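Local coordinates for Uly1 (Catenovulum maritimum, PDB 7DRQ), which probably cleaves the algal polysaccharide ulvan as a calcium-binding lyase of polysaccharide lyase family 24, at residues Leu414-Glu422 / Arg433-Phe444; Arg78-Ile89 / Ala157-Leu167. All coordinates share one frame; numbering follows the deposited sequence.

How the interactions relate
Interaction 2 comes first along the chain and is complete before interaction 1 begins; their centres lie about 29 Å apart, with about 13 Å between nearest atoms, and they share no strand. Each involves the edge of a four-stranded antiparallel sheet. In interaction 2 the hairpin of strands 73-80 and 86-91 receives the long segment that follows strand 150-152. Interaction 1 joins strand 418-425 to the edge strand 432-436 and the connection onward to strand 444-452, which belongs to the sheet containing the N-terminal strand 3-15. The separate antiparallel sheets fit the beta-propeller assignment of the family; interaction 1 closes a hairpin local in sequence, whereas interaction 2 brings a loop 68 residues away onto another sheet.

Interaction 1: residues Leu414-Glu422 / Arg433-Phe444; sequences LEQGRPFVE and RVYYAPVGSQSF
Arg433 lays its guanidinium over one face of the Phe420 ring, the two planes only 15° apart and the stack off-centre, with CZ 4.3 Å from the ring centroid. Within its own plane the same group is held by two carboxylates. Glu415 is gripped end-on, Arg433 NH1 to Glu415 OE2 at 2.6 Å and NH2 to OE1, and both oxygens are met from above the carboxylate plane. Glu422 is gripped side-on, with NH2 and Arg433 NE, 2.9 Å from Glu422 OE1, converging on that one oxygen. Four bonds and one aromatic face thus fix the rotation of Arg433, and the two acids probably stabilise its positive charge.

Tyr436, on the same sheet face, carries its hydroxyl to Glu415 O (OH to O 2.8 Å), arriving above the carbonyl plane while Arg418 N comes from the opposite face. A water also joins this hydroxyl to Glu415 OE2. The Arg418 guanidinium stacks on Tyr436 at 28°; a bend at chi3 (-61°) directs NE to Ala437 O, a nearly straight bond of 2.9 Å. Val439 CG2 covers its other face.

On the opposite face of the sheet, Val421 CB packs on Tyr435 CB at 3.8 Å, with Ile2 touching both side chains. Farther along, Phe444 N donates to Gly417 O at 2.7 Å.

Glu415 to Arg418 form a type I' turn between strands 408-415 and 418-425. Beyond it, Val421 O accepts from both Val434 N and Tyr435 N, the signature of a classic beta bulge in an antiparallel hairpin at the edge of a four-stranded sheet.

Interaction 2: residues Arg78-Ile89 / Ala157-Leu167; sequences RYNTLTGKSVTI and AASVTDNNFTL
Arg78 and Phe165 are central to a contact in which a beta hairpin, strands 73-80 and 86-91 at the edge of a four-stranded antiparallel sheet, receives the loop 157-167, remote in sequence; the sheet fits the beta-propeller assignment of this family.

The polar part is carried by the Arg78 guanidinium. An extended start, with CG anti to the backbone N (chi1 -175°), and a bend at chi3 bring its two terminal nitrogens up to the loop backbone. Arg78 NH1 and NH2 grip Val160 O together, each at 2.8 Å, and NH1 also donates to Ala158 O from above that carbonyl plane. Arg78 NH2 also completes a salt bridge, 2.9 Å from Asp162 OD1 and on the anti lone pair of that oxygen. Two backbone carbonyls and one carboxylate therefore fix the orientation of the group, and the negative partner probably steadies its charge.

Stacking and CH-pi contacts form the second layer. The guanidinium lies flat on Phe165, planes 27° apart, while Arg78 CB sits over the same ring at 4.2 Å from its centroid. Ile89 CD1 presses on the opposite face, 3.7 Å from the centroid, so the ring is sandwiched between the two strands' side chains.

Apolar contacts extend this layer: Val87 CG1 meets Phe165 CD2 at 3.6 Å, and Ile89 CG2 touches Leu167 CD1. Ile122 of strand 122-126 and Leu76 also touch Phe165. Phe165 itself is the centre of an inverse gamma turn.

Waters add to the polar contacts. One accepts from Arg78 NE and donates to both Arg78 O and Asp162 OD1; a second links Asn80 ND2 to Asp162 OD1, and a third donates to Asp162 OD2 at 2.8 Å and is also hydrogen-bonded to Thr83 OG1.

Interaction 1: residues Leu414-Glu422 / Arg433-Phe444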
loop_
_atom_site.group_PDB
_atom_site.type_symbol
_atom_site.label_atom_id
_atom_site.label_comp_id
_atom_site.label_asym_id
_atom_site.label_seq_id
_atom_site.Cartn_x
_atom_site.Cartn_y
_atom_site.Cartn_z
ATOM N N LEU A 414 3.413 -16.763 -4.736
ATOM C CA LEU A 414 4.206 -17.859 -4.198
ATOM C C LEU A 414 3.372 -19.123 -4.267
ATOM O O LEU A 414 2.222 -19.137 -3.820
ATOM C CB LEU A 414 4.633 -17.571 -2.757
ATOM C CG LEU A 414 5.418 -16.264 -2.607
ATOM C CD1 LEU A 414 5.636 -15.874 -1.140
ATOM C CD2 LEU A 414 6.763 -16.376 -3.330
ATOM N N GLU A 415 3.944 -20.175 -4.838
ATOM C CA GLU A 415 3.307 -21.482 -4.869
ATOM C C GLU A 415 4.275 -22.467 -4.239
ATOM O O GLU A 415 5.405 -22.612 -4.714
ATOM C CB GLU A 415 2.955 -21.895 -6.298
ATOM C CG GLU A 415 2.147 -23.176 -6.395
ATOM C CD GLU A 415 1.565 -23.366 -7.778
ATOM O OE1 GLU A 415 0.515 -22.753 -8.075
ATOM O OE2 GLU A 415 2.173 -24.108 -8.575
ATOM N N GLN A 416 3.843 -23.109 -3.153
ATOM C CA GLN A 416 4.722 -23.933 -2.327
ATOM C C GLN A 416 5.954 -23.167 -1.901
ATOM O O GLN A 416 7.054 -23.728 -1.812
ATOM C CB GLN A 416 5.107 -25.224 -3.060
ATOM C CG GLN A 416 3.937 -26.165 -3.340
ATOM C CD GLN A 416 4.316 -27.330 -4.242
ATOM O OE1 GLN A 416 3.639 -28.356 -4.258
ATOM N NE2 GLN A 416 5.401 -27.171 -5.002
ATOM N N GLY A 417 5.810 -21.858 -1.671
ATOM C CA GLY A 417 6.899 -21.007 -1.254
ATOM C C GLY A 417 7.752 -20.446 -2.366
ATOM O O GLY A 417 8.628 -19.616 -2.092
ATOM N N ARG A 418 7.531 -20.856 -3.618
ATOM C CA ARG A 418 8.394 -20.483 -4.718
ATOM C C ARG A 418 7.695 -19.485 -5.631
ATOM O O ARG A 418 6.507 -19.646 -5.934
ATOM C CB ARG A 418 8.801 -21.723 -5.522
ATOM C CG ARG A 418 9.281 -22.856 -4.601
ATOM C CD ARG A 418 10.265 -23.762 -5.290
ATOM N NE ARG A 418 9.701 -24.426 -6.463
ATOM C CZ ARG A 418 9.021 -25.567 -6.433
ATOM N NH1 ARG A 418 8.783 -26.182 -5.280
ATOM N NH2 ARG A 418 8.571 -26.095 -7.562
ATOM N N PRO A 419 8.398 -18.440 -6.057
ATOM C CA PRO A 419 7.760 -17.424 -6.906
ATOM C C PRO A 419 7.316 -17.998 -8.246
ATOM O O PRO A 419 8.023 -18.788 -8.877
ATOM C CB PRO A 419 8.862 -16.373 -7.080
ATOM C CG PRO A 419 9.697 -16.512 -5.852
ATOM C CD PRO A 419 9.715 -18.002 -5.565
ATOM N N PHE A 420 6.124 -17.592 -8.681
ATOM C CA PHE A 420 5.654 -17.895 -10.020
ATOM C C PHE A 420 5.134 -16.612 -10.649
ATOM O O PHE A 420 4.750 -15.676 -9.947
ATOM C CB PHE A 420 4.543 -18.952 -10.029
ATOM C CG PHE A 420 3.249 -18.490 -9.419
ATOM C CD1 PHE A 420 2.282 -17.852 -10.195
ATOM C CD2 PHE A 420 2.984 -18.702 -8.076
ATOM C CE1 PHE A 420 1.093 -17.432 -9.635
ATOM C CE2 PHE A 420 1.786 -18.282 -7.510
ATOM C CZ PHE A 420 0.843 -17.648 -8.291
ATOM N N VAL A 421 5.105 -16.603 -11.980
ATOM C CA VAL A 421 4.504 -15.526 -12.762
ATOM C C VAL A 421 3.546 -16.143 -13.768
ATOM O O VAL A 421 3.931 -17.031 -14.535
ATOM C CB VAL A 421 5.552 -14.679 -13.500
ATOM C CG1 VAL A 421 4.852 -13.584 -14.320
ATOM C CG2 VAL A 421 6.567 -14.081 -12.526
ATOM N N GLU A 422 2.302 -15.677 -13.768
ATOM C CA GLU A 422 1.333 -16.011 -14.803
ATOM C C GLU A 422 1.086 -14.766 -15.631
ATOM O O GLU A 422 1.060 -13.658 -15.092
ATOM C CB GLU A 422 0.025 -16.503 -14.198
ATOM C CG GLU A 422 0.244 -17.595 -13.174
ATOM C CD GLU A 422 -0.364 -18.907 -13.578
ATOM O OE1 GLU A 422 -0.204 -19.877 -12.805
ATOM O OE2 GLU A 422 -1.009 -18.969 -14.658
ATOM N N ARG A 433 1.218 -19.942 -17.207
ATOM C CA ARG A 433 2.376 -19.818 -16.336
ATOM C C ARG A 433 3.644 -19.671 -17.170
ATOM O O ARG A 433 3.937 -20.503 -18.035
ATOM C CB ARG A 433 2.511 -21.010 -15.393
ATOM C CG ARG A 433 3.625 -20.755 -14.383
ATOM C CD ARG A 433 3.497 -21.589 -13.140
ATOM N NE ARG A 433 2.338 -21.221 -12.340
ATOM C CZ ARG A 433 2.094 -21.727 -11.139
ATOM N NH1 ARG A 433 2.933 -22.612 -10.612
ATOM N NH2 ARG A 433 1.020 -21.357 -10.464
ATOM N N VAL A 434 4.401 -18.611 -16.905
ATOM C CA VAL A 434 5.591 -18.288 -17.680
ATOM C C VAL A 434 6.847 -18.231 -16.827
ATOM O O VAL A 434 7.942 -18.029 -17.367
ATOM C CB VAL A 434 5.401 -16.967 -18.454
ATOM C CG1 VAL A 434 4.416 -17.163 -19.610
ATOM C CG2 VAL A 434 4.859 -15.901 -17.528
ATOM N N TYR A 435 6.725 -18.394 -15.513
ATOM C CA TYR A 435 7.883 -18.492 -14.635
ATOM C C TYR A 435 7.491 -19.274 -13.394
ATOM O O TYR A 435 6.419 -19.055 -12.827
ATOM C CB TYR A 435 8.411 -17.110 -14.232
ATOM C CG TYR A 435 9.583 -17.177 -13.281
ATOM C CD1 TYR A 435 10.878 -17.319 -13.764
ATOM C CD2 TYR A 435 9.395 -17.106 -11.904
ATOM C CE1 TYR A 435 11.958 -17.379 -12.905
ATOM C CE2 TYR A 435 10.474 -17.172 -11.028
ATOM C CZ TYR A 435 11.756 -17.307 -11.545
ATOM O OH TYR A 435 12.843 -17.379 -10.703
ATOM N N TYR A 436 8.362 -20.193 -12.980
ATOM C CA TYR A 436 8.191 -20.864 -11.698
ATOM C C TYR A 436 9.570 -21.281 -11.224
ATOM O O TYR A 436 10.253 -22.045 -11.918
ATOM C CB TYR A 436 7.256 -22.073 -11.811
ATOM C CG TYR A 436 6.849 -22.674 -10.475
ATOM C CD1 TYR A 436 6.713 -21.880 -9.338
ATOM C CD2 TYR A 436 6.596 -24.038 -10.353
ATOM C CE1 TYR A 436 6.341 -22.430 -8.117
ATOM C CE2 TYR A 436 6.222 -24.597 -9.138
ATOM C CZ TYR A 436 6.096 -23.790 -8.023
ATOM O OH TYR A 436 5.730 -24.361 -6.820
ATOM N N ALA A 437 9.986 -20.754 -10.072
ATOM C CA ALA A 437 11.298 -21.080 -9.539
ATOM C C ALA A 437 11.395 -22.591 -9.332
ATOM O O ALA A 437 10.405 -23.237 -8.982
ATOM C CB ALA A 437 11.543 -20.353 -8.219
ATOM N N PRO A 438 12.574 -23.169 -9.533
ATOM C CA PRO A 438 12.699 -24.628 -9.562
ATOM C C PRO A 438 12.748 -25.260 -8.184
ATOM O O PRO A 438 13.060 -24.626 -7.174
ATOM C CB PRO A 438 14.031 -24.841 -10.291
ATOM C CG PRO A 438 14.840 -23.646 -9.895
ATOM C CD PRO A 438 13.844 -22.495 -9.863
ATOM N N VAL A 439 12.498 -26.554 -8.164
ATOM C CA VAL A 439 12.589 -27.339 -6.962
ATOM C C VAL A 439 14.019 -27.152 -6.450
ATOM O O VAL A 439 14.918 -27.059 -7.224
ATOM C CB VAL A 439 12.340 -28.811 -7.307
ATOM C CG1 VAL A 439 12.797 -29.719 -6.213
ATOM C CG2 VAL A 439 10.903 -29.041 -7.716
ATOM N N GLY A 440 14.205 -27.085 -5.147
ATOM C CA GLY A 440 15.506 -26.860 -4.548
ATOM C C GLY A 440 15.862 -25.407 -4.310
ATOM O O GLY A 440 16.872 -25.135 -3.649
ATOM N N SER A 441 15.083 -24.472 -4.848
ATOM C CA SER A 441 15.268 -23.065 -4.540
ATOM C C SER A 441 14.620 -22.738 -3.192
ATOM O O SER A 441 13.948 -23.568 -2.578
ATOM C CB SER A 441 14.682 -22.201 -5.662
ATOM O OG SER A 441 13.326 -22.536 -5.893
ATOM N N GLN A 442 14.809 -21.499 -2.740
ATOM C CA GLN A 442 14.349 -21.121 -1.410
ATOM C C GLN A 442 12.826 -21.045 -1.346
ATOM O O GLN A 442 12.134 -20.909 -2.355
ATOM C CB GLN A 442 14.928 -19.769 -1.003
ATOM C CG GLN A 442 16.434 -19.746 -0.931
ATOM C CD GLN A 442 16.954 -18.346 -0.896
ATOM O OE1 GLN A 442 17.477 -17.849 -1.887
ATOM N NE2 GLN A 442 16.790 -17.680 0.238
ATOM N N SER A 443 12.309 -21.106 -0.126
ATOM C CA SER A 443 10.880 -20.984 0.130
ATOM C C SER A 443 10.611 -19.674 0.847
ATOM O O SER A 443 11.311 -19.328 1.809
ATOM C CB SER A 443 10.362 -22.153 0.966
ATOM O OG SER A 443 10.075 -23.258 0.125
ATOM N N PHE A 444 9.596 -18.954 0.382
ATOM C CA PHE A 444 9.243 -17.659 0.937
ATOM C C PHE A 444 7.819 -17.697 1.478
ATOM O O PHE A 444 6.967 -18.456 1.003
ATOM C CB PHE A 444 9.409 -16.556 -0.126
ATOM C CG PHE A 444 10.796 -16.515 -0.718
ATOM C CD1 PHE A 444 11.832 -15.920 -0.027
ATOM C CD2 PHE A 444 11.066 -17.120 -1.936
ATOM C CE1 PHE A 444 13.127 -15.896 -0.559
ATOM C CE2 PHE A 444 12.348 -17.106 -2.477
ATOM C CZ PHE A 444 13.378 -16.487 -1.785
HETATM O O HOH W 1 3.549 -26.312 -7.332
HETATM O O HOH W 2 7.977 -24.670 0.757
#

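Interaction 2: residues Arg78-Ile89 / Ala157-Leu167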
loop_
_atom_site.group_PDB
_atom_site.type_symbol
_atom_site.label_atom_id
_atom_site.label_comp_id
_atom_site.label_asym_id
_atom_site.label_seq_id
_atom_site.Cartn_x
_atom_site.Cartn_y
_atom_site.Cartn_z
ATOM N N ARG A 78 19.445 0.640 0.694
ATOM C CA ARG A 78 19.595 0.957 -0.717
ATOM C C ARG A 78 20.550 -0.050 -1.331
ATOM O O ARG A 78 21.702 -0.144 -0.904
ATOM C CB ARG A 78 20.115 2.383 -0.916
ATOM C CG ARG A 78 20.169 2.797 -2.387
ATOM C CD ARG A 78 20.837 4.161 -2.556
ATOM N NE ARG A 78 22.268 4.083 -2.256
ATOM C CZ ARG A 78 23.107 5.113 -2.306
ATOM N NH1 ARG A 78 22.669 6.327 -2.663
ATOM N NH2 ARG A 78 24.392 4.938 -2.001
ATOM N N TYR A 79 20.063 -0.802 -2.314
ATOM C CA TYR A 79 20.867 -1.752 -3.074
ATOM C C TYR A 79 21.250 -1.128 -4.412
ATOM O O TYR A 79 20.393 -0.592 -5.124
ATOM C CB TYR A 79 20.092 -3.059 -3.289
ATOM C CG TYR A 79 20.724 -3.976 -4.304
ATOM C CD1 TYR A 79 21.825 -4.753 -3.970
ATOM C CD2 TYR A 79 20.234 -4.058 -5.601
ATOM C CE1 TYR A 79 22.423 -5.589 -4.898
ATOM C CE2 TYR A 79 20.833 -4.908 -6.545
ATOM C CZ TYR A 79 21.925 -5.665 -6.180
ATOM O OH TYR A 79 22.521 -6.499 -7.117
ATOM N N ASN A 80 22.536 -1.203 -4.756
ATOM C CA ASN A 80 23.041 -0.645 -6.004
ATOM C C ASN A 80 23.130 -1.787 -7.009
ATOM O O ASN A 80 23.935 -2.707 -6.838
ATOM C CB ASN A 80 24.399 0.032 -5.793
ATOM C CG ASN A 80 24.881 0.789 -7.026
ATOM O OD1 ASN A 80 24.581 0.416 -8.162
ATOM N ND2 ASN A 80 25.648 1.849 -6.804
ATOM N N THR A 81 22.287 -1.736 -8.043
ATOM C CA THR A 81 22.255 -2.805 -9.034
ATOM C C THR A 81 23.533 -2.867 -9.861
ATOM O O THR A 81 23.790 -3.893 -10.500
ATOM C CB THR A 81 21.067 -2.625 -9.979
ATOM O OG1 THR A 81 21.216 -1.402 -10.722
ATOM C CG2 THR A 81 19.748 -2.587 -9.193
ATOM N N LEU A 82 24.316 -1.787 -9.887
ATOM C CA LEU A 82 25.551 -1.771 -10.668
ATOM C C LEU A 82 26.726 -2.378 -9.917
ATOM O O LEU A 82 27.612 -2.979 -10.536
ATOM C CB LEU A 82 25.901 -0.342 -11.073
ATOM C CG LEU A 82 24.873 0.389 -11.930
ATOM C CD1 LEU A 82 25.289 1.842 -12.121
ATOM C CD2 LEU A 82 24.653 -0.320 -13.262
ATOM N N THR A 83 26.768 -2.225 -8.596
ATOM C CA THR A 83 27.872 -2.744 -7.805
ATOM C C THR A 83 27.518 -4.003 -7.030
ATOM O O THR A 83 28.428 -4.705 -6.576
ATOM C CB THR A 83 28.362 -1.677 -6.824
ATOM O OG1 THR A 83 27.309 -1.383 -5.892
ATOM C CG2 THR A 83 28.736 -0.400 -7.572
ATOM N N GLY A 84 26.228 -4.306 -6.856
ATOM C CA GLY A 84 25.844 -5.413 -6.005
ATOM C C GLY A 84 25.943 -5.137 -4.522
ATOM O O GLY A 84 25.732 -6.055 -3.724
ATOM N N LYS A 85 26.225 -3.899 -4.122
ATOM C CA LYS A 85 26.413 -3.559 -2.717
ATOM C C LYS A 85 25.180 -2.869 -2.148
ATOM O O LYS A 85 24.405 -2.248 -2.878
ATOM C CB LYS A 85 27.635 -2.659 -2.526
ATOM C CG LYS A 85 28.867 -3.187 -3.261
ATOM C CD LYS A 85 29.707 -4.101 -2.383
ATOM C CE LYS A 85 30.616 -5.007 -3.219
ATOM N NZ LYS A 85 29.892 -6.195 -3.785
ATOM N N SER A 86 25.023 -2.973 -0.829
ATOM C CA SER A 86 23.902 -2.376 -0.120
ATOM C C SER A 86 24.410 -1.578 1.068
ATOM O O SER A 86 25.455 -1.892 1.653
ATOM C CB SER A 86 22.909 -3.441 0.369
ATOM O OG SER A 86 22.456 -4.239 -0.713
ATOM N N VAL A 87 23.652 -0.541 1.415
ATOM C CA VAL A 87 23.911 0.287 2.586
ATOM C C VAL A 87 22.570 0.564 3.260
ATOM O O VAL A 87 21.551 0.752 2.587
ATOM C CB VAL A 87 24.628 1.605 2.207
ATOM C CG1 VAL A 87 23.897 2.310 1.073
ATOM C CG2 VAL A 87 24.780 2.520 3.417
ATOM N N THR A 88 22.570 0.588 4.586
ATOM C CA THR A 88 21.336 0.750 5.346
ATOM C C THR A 88 21.467 1.910 6.324
ATOM O O THR A 88 22.544 2.154 6.875
ATOM C CB THR A 88 20.989 -0.566 6.070
ATOM O OG1 THR A 88 20.681 -1.559 5.084
ATOM C CG2 THR A 88 19.784 -0.410 6.990
ATOM N N ILE A 89 20.361 2.627 6.524
ATOM C CA ILE A 89 20.281 3.729 7.478
ATOM C C ILE A 89 19.303 3.329 8.565
ATOM O O ILE A 89 18.186 2.891 8.265
ATOM C CB ILE A 89 19.822 5.038 6.815
ATOM C CG1 ILE A 89 20.834 5.523 5.767
ATOM C CG2 ILE A 89 19.579 6.102 7.880
ATOM C CD1 ILE A 89 20.353 6.775 5.001
ATOM N N ALA A 157 20.164 13.277 -2.336
ATOM C CA ALA A 157 20.517 12.200 -1.408
ATOM C C ALA A 157 20.400 10.828 -2.049
ATOM O O ALA A 157 21.139 9.909 -1.665
ATOM C CB ALA A 157 19.638 12.250 -0.162
ATOM N N ALA A 158 19.495 10.664 -3.017
ATOM C CA ALA A 158 19.250 9.329 -3.566
ATOM C C ALA A 158 20.500 8.725 -4.185
ATOM O O ALA A 158 20.636 7.496 -4.227
ATOM C CB ALA A 158 18.145 9.373 -4.618
ATOM N N SER A 159 21.409 9.558 -4.680
ATOM C CA SER A 159 22.539 9.064 -5.457
ATOM C C SER A 159 23.891 9.340 -4.807
ATOM O O SER A 159 24.919 9.223 -5.483
ATOM C CB SER A 159 22.509 9.657 -6.874
ATOM O OG SER A 159 22.819 11.042 -6.858
ATOM N N VAL A 160 23.936 9.687 -3.515
ATOM C CA VAL A 160 25.247 9.812 -2.879
ATOM C C VAL A 160 25.909 8.433 -2.835
ATOM O O VAL A 160 25.256 7.399 -2.993
ATOM C CB VAL A 160 25.163 10.426 -1.472
ATOM C CG1 VAL A 160 24.561 11.834 -1.539
ATOM C CG2 VAL A 160 24.360 9.530 -0.523
ATOM N N THR A 161 27.229 8.426 -2.644
ATOM C CA THR A 161 27.935 7.156 -2.510
ATOM C C THR A 161 27.488 6.431 -1.246
ATOM O O THR A 161 26.913 7.023 -0.330
ATOM C CB THR A 161 29.453 7.373 -2.462
ATOM O OG1 THR A 161 29.766 8.243 -1.367
ATOM C CG2 THR A 161 29.953 8.000 -3.761
ATOM N N ASP A 162 27.765 5.122 -1.202
ATOM C CA ASP A 162 27.355 4.313 -0.056
ATOM C C ASP A 162 27.857 4.900 1.257
ATOM O O ASP A 162 27.117 4.950 2.247
ATOM C CB ASP A 162 27.861 2.874 -0.202
ATOM C CG ASP A 162 27.092 2.074 -1.232
ATOM O OD1 ASP A 162 26.093 2.586 -1.769
ATOM O OD2 ASP A 162 27.488 0.908 -1.499
ATOM N N ASN A 163 29.125 5.327 1.302
ATOM C CA ASN A 163 29.644 5.802 2.582
ATOM C C ASN A 163 28.987 7.106 3.019
ATOM O O ASN A 163 29.051 7.448 4.202
ATOM C CB ASN A 163 31.165 5.984 2.533
ATOM C CG ASN A 163 31.582 7.026 1.539
ATOM O OD1 ASN A 163 31.276 6.916 0.349
ATOM N ND2 ASN A 163 32.289 8.055 2.009
ATOM N N ASN A 164 28.373 7.839 2.098
ATOM C CA ASN A 164 27.667 9.067 2.444
ATOM C C ASN A 164 26.171 8.850 2.638
ATOM O O ASN A 164 25.453 9.808 2.962
ATOM C CB ASN A 164 27.906 10.133 1.367
ATOM C CG ASN A 164 29.363 10.555 1.282
ATOM O OD1 ASN A 164 29.911 10.718 0.198
ATOM N ND2 ASN A 164 29.995 10.724 2.431
ATOM N N PHE A 165 25.683 7.624 2.440
ATOM C CA PHE A 165 24.252 7.324 2.576
ATOM C C PHE A 165 23.969 7.077 4.054
ATOM O O PHE A 165 23.934 5.943 4.541
ATOM C CB PHE A 165 23.861 6.126 1.716
ATOM C CG PHE A 165 22.376 5.923 1.600
ATOM C CD1 PHE A 165 21.617 6.738 0.776
ATOM C CD2 PHE A 165 21.745 4.923 2.310
ATOM C CE1 PHE A 165 20.244 6.559 0.667
ATOM C CE2 PHE A 165 20.353 4.734 2.205
ATOM C CZ PHE A 165 19.614 5.558 1.382
ATOM N N THR A 166 23.797 8.174 4.786
ATOM C CA THR A 166 23.647 8.139 6.234
ATOM C C THR A 166 22.534 9.093 6.643
ATOM O O THR A 166 21.996 9.841 5.824
ATOM C CB THR A 166 24.928 8.558 6.969
ATOM O OG1 THR A 166 25.096 9.972 6.821
ATOM C CG2 THR A 166 26.179 7.826 6.434
ATOM N N LEU A 167 22.240 9.105 7.948
ATOM C CA LEU A 167 21.277 10.046 8.516
ATOM C C LEU A 167 21.644 11.504 8.244
ATOM O O LEU A 167 20.765 12.371 8.307
ATOM C CB LEU A 167 21.177 9.804 10.021
ATOM C CG LEU A 167 19.846 9.764 10.747
ATOM C CD1 LEU A 167 18.794 9.040 9.935
ATOM C CD2 LEU A 167 20.067 9.091 12.093
HETATM O O HOH W 3 23.640 1.535 -2.486
HETATM O O HOH W 4 26.398 3.516 -4.483
HETATM O O HOH W 5 27.963 0.519 -4.207
HETATM O O HOH W 6 24.441 4.227 6.568
#